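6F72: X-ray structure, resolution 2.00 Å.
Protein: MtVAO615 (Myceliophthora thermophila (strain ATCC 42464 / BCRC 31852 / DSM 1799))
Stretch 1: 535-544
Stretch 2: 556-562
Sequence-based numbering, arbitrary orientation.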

# COMPACT_ATOMS: atom_id res chain seq x y z
N ASN A 535 -11.20 5.09 -16.68
CA ASN A 535 -9.80 4.95 -17.13
C ASN A 535 -9.38 3.58 -17.64
O ASN A 535 -8.35 3.47 -18.31
N TYR A 536 -10.17 2.55 -17.33
CA TYR A 536 -9.79 1.17 -17.61
C TYR A 536 -9.49 0.84 -19.07
O TYR A 536 -8.52 0.14 -19.35
N ALA A 537 -10.31 1.35 -20.00
CA ALA A 537 -10.10 1.09 -21.43
C ALA A 537 -8.71 1.58 -21.86
O ALA A 537 -8.00 0.86 -22.57
N ARG A 538 -8.33 2.78 -21.41
CA ARG A 538 -7.06 3.39 -21.79
C ARG A 538 -5.88 2.71 -21.10
O ARG A 538 -4.83 2.51 -21.73
N LEU A 539 -6.06 2.38 -19.83
CA LEU A 539 -5.10 1.56 -19.08
C LEU A 539 -4.85 0.23 -19.77
O LEU A 539 -3.71 -0.24 -19.83
N LEU A 540 -5.91 -0.36 -20.32
CA LEU A 540 -5.81 -1.62 -21.05
C LEU A 540 -5.06 -1.48 -22.37
O LEU A 540 -4.30 -2.37 -22.76
N ARG A 541 -5.31 -0.38 -23.06
CA ARG A 541 -4.54 -0.04 -24.27
C ARG A 541 -3.05 0.13 -23.99
O ARG A 541 -2.23 -0.33 -24.79
N VAL A 542 -2.69 0.79 -22.89
CA VAL A 542 -1.28 0.97 -22.50
C VAL A 542 -0.67 -0.41 -22.16
O VAL A 542 0.42 -0.73 -22.61
N LYS A 543 -1.41 -1.21 -21.39
CA LYS A 543 -1.01 -2.57 -21.04
C LYS A 543 -0.73 -3.43 -22.28
O LYS A 543 0.31 -4.09 -22.34
N LYS A 544 -1.64 -3.41 -23.25
CA LYS A 544 -1.45 -4.14 -24.52
C LYS A 544 -0.32 -3.61 -25.39
O LYS A 544 0.29 -4.38 -26.16
N THR A 556 -6.39 -8.55 -9.73
CA THR A 556 -7.06 -7.24 -9.86
C THR A 556 -6.26 -6.18 -10.63
O THR A 556 -6.62 -4.99 -10.60
N GLY A 557 -5.20 -6.60 -11.32
CA GLY A 557 -4.40 -5.67 -12.13
C GLY A 557 -5.02 -5.39 -13.49
O GLY A 557 -5.82 -6.19 -13.99
N VAL A 558 -4.62 -4.27 -14.11
CA VAL A 558 -5.07 -3.99 -15.47
C VAL A 558 -4.60 -5.13 -16.38
O VAL A 558 -3.42 -5.47 -16.39
N GLY A 559 -5.54 -5.72 -17.11
CA GLY A 559 -5.23 -6.78 -18.07
C GLY A 559 -4.98 -8.14 -17.44
O GLY A 559 -4.47 -9.05 -18.10
N SER A 560 -5.34 -8.29 -16.16
CA SER A 560 -5.13 -9.55 -15.43
C SER A 560 -6.10 -10.63 -15.87
O SER A 560 -5.81 -11.83 -15.70
N GLU A 561 -7.24 -10.21 -16.42
CA GLU A 561 -8.27 -11.11 -16.93
C GLU A 561 -7.78 -11.99 -18.10
O GLU A 561 -8.49 -12.88 -18.56
N VAL A 562 -6.55 -11.75 -18.57
CA VAL A 562 -5.88 -12.64 -19.53
C VAL A 562 -5.53 -13.99 -18.87
O VAL A 562 -5.56 -15.02 -19.54

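The contact is a small one, a helix face laid against a tight turn, and its shape is set by one bump and one flat place. The bump is Val558, the residue most covered by the opposing stretch. The flat place is Gly559, beside it at the centre of the type II turn that runs from Gly557 to Ser560.

Val558, with chi1 t, leaves the turn sideways and fits its two methyls among Tyr536, Leu539, Leu540 and Lys543, residues spaced so that successive turns of the helix form the walls of a shallow hollow. CG2 lies 3.9 Å from Tyr536 CE1 and 3.8 Å from Leu539 CB. CG1 reaches down to the helix backbone, 3.4 Å from Leu539 O, and sits 4.0 Å from Lys543 CB. Leu539 (m, t) points toward the turn and lines the hollow with both its CB and its CD1, the latter 4.1 Å from Val558 CG2.

At Gly559 the two stretches come close: its CA is 6.0 Å from the CA of Leu540. Phi is positive here, which by itself favours glycine, and the packing agrees, since an ideal CB would point toward the helix and fall 2.8 Å from Lys543 CG, a clash. The space left by the absent side chain is bordered by Leu540, whose t, p rotamer carries CD1 to 3.7 Å from Gly559 CA, and by Lys543, whose CG is 4.3 Å from that same CA. Lys543 (t, p, t, t) points toward the turn and bends at its second chi angle, so its aliphatic chain passes along the turn, with CE 3.5 Å from Val558 O, while NZ is hydrogen-bonded elsewhere in the structure.

Tyr536 supplies the polar clasp. Its CA-to-CB bond runs sideways, but chi1 t brings the end of the ring nearer to the turn. There the hydroxyl accepts a nearly linear hydrogen bond from Gly559 N (N to OH 2.9 Å, 176°) and donates a weak one to Glu561 OE1, with OH to OE1 also 2.9 Å. Glu561 folds back with chi1 p and chi2 m to place that oxygen at the edge of the ring, near its plane; its other oxygen, OE2, lies 3.8 Å from Leu540 CD1.

Ser560 (p) takes no part across the interface. It braces the turn from within, OG donating to Gly557 O at 2.7 Å, alongside the backbone bond from Ser560 N to Gly557 O at 3.1 Å. The rule to read here is economical: one branched residue fills the hollow, a glycine permits close approach, and a tyrosine hydroxyl ties down the turn's backbone.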

# COMPACT_ATOMS: atom_id res chain seq x y z
CB ASN A 535 -8.81 5.36 -16.03
CG ASN A 535 -8.66 6.85 -15.90
OD1 ASN A 535 -8.94 7.61 -16.84
ND2 ASN A 535 -8.20 7.28 -14.73
CB TYR A 536 -10.78 0.14 -17.00
CG TYR A 536 -10.16 -1.23 -16.93
CD1 TYR A 536 -9.30 -1.56 -15.87
CD2 TYR A 536 -10.39 -2.19 -17.92
CE1 TYR A 536 -8.70 -2.80 -15.80
CE2 TYR A 536 -9.79 -3.44 -17.86
CZ TYR A 536 -8.95 -3.74 -16.79
OH TYR A 536 -8.35 -4.97 -16.69
CB ALA A 537 -11.18 1.74 -22.27
CB ARG A 538 -7.02 4.90 -21.53
CG ARG A 538 -5.93 5.58 -22.33
CD ARG A 538 -5.59 6.98 -21.83
NE ARG A 538 -4.29 7.37 -22.36
CZ ARG A 538 -3.57 8.40 -21.93
NH1 ARG A 538 -4.03 9.18 -20.95
NH2 ARG A 538 -2.40 8.65 -22.49
CB LEU A 539 -5.57 1.38 -17.64
CG LEU A 539 -5.45 2.61 -16.74
CD1 LEU A 539 -6.27 2.48 -15.46
CD2 LEU A 539 -4.00 2.95 -16.42
CB LEU A 540 -7.19 -2.25 -21.26
CG LEU A 540 -7.24 -3.69 -21.77
CD1 LEU A 540 -6.67 -4.69 -20.76
CD2 LEU A 540 -8.68 -4.04 -22.13
CB ARG A 541 -5.10 1.21 -24.93
CG ARG A 541 -6.42 0.96 -25.66
CD ARG A 541 -6.73 2.08 -26.63
NE ARG A 541 -6.91 3.38 -25.97
CZ ARG A 541 -8.06 3.82 -25.45
NH1 ARG A 541 -9.17 3.08 -25.45
NH2 ARG A 541 -8.09 5.02 -24.89
CB VAL A 542 -1.09 1.96 -21.32
CG1 VAL A 542 0.39 2.10 -20.96
CG2 VAL A 542 -1.66 3.33 -21.65
CB LYS A 543 -2.07 -3.23 -20.13
CG LYS A 543 -1.94 -4.74 -19.93
CD LYS A 543 -0.77 -5.12 -19.02
CE LYS A 543 -0.89 -6.56 -18.59
NZ LYS A 543 0.30 -6.91 -17.77
CB LYS A 544 -2.76 -4.19 -25.31
CG LYS A 544 -3.76 -5.18 -24.74
CD LYS A 544 -5.13 -4.97 -25.37
CE LYS A 544 -6.09 -6.04 -24.87
NZ LYS A 544 -7.51 -5.60 -25.04
CB THR A 556 -7.59 -6.64 -8.53
OG1 THR A 556 -6.52 -6.02 -7.80
CG2 THR A 556 -8.35 -7.68 -7.66
CB VAL A 558 -4.55 -2.62 -15.99
CG1 VAL A 558 -4.91 -2.42 -17.46
CG2 VAL A 558 -5.09 -1.47 -15.14
CB SER A 560 -5.25 -9.35 -13.92
OG SER A 560 -6.51 -8.81 -13.59
CB GLU A 561 -9.58 -10.34 -17.25
CG GLU A 561 -9.59 -9.50 -18.54
CD GLU A 561 -8.98 -8.09 -18.42
OE1 GLU A 561 -8.38 -7.75 -17.38
OE2 GLU A 561 -9.08 -7.31 -19.41
CB VAL A 562 -4.64 -11.95 -20.17
CG1 VAL A 562 -3.80 -12.92 -20.99
CG2 VAL A 562 -5.09 -10.79 -21.05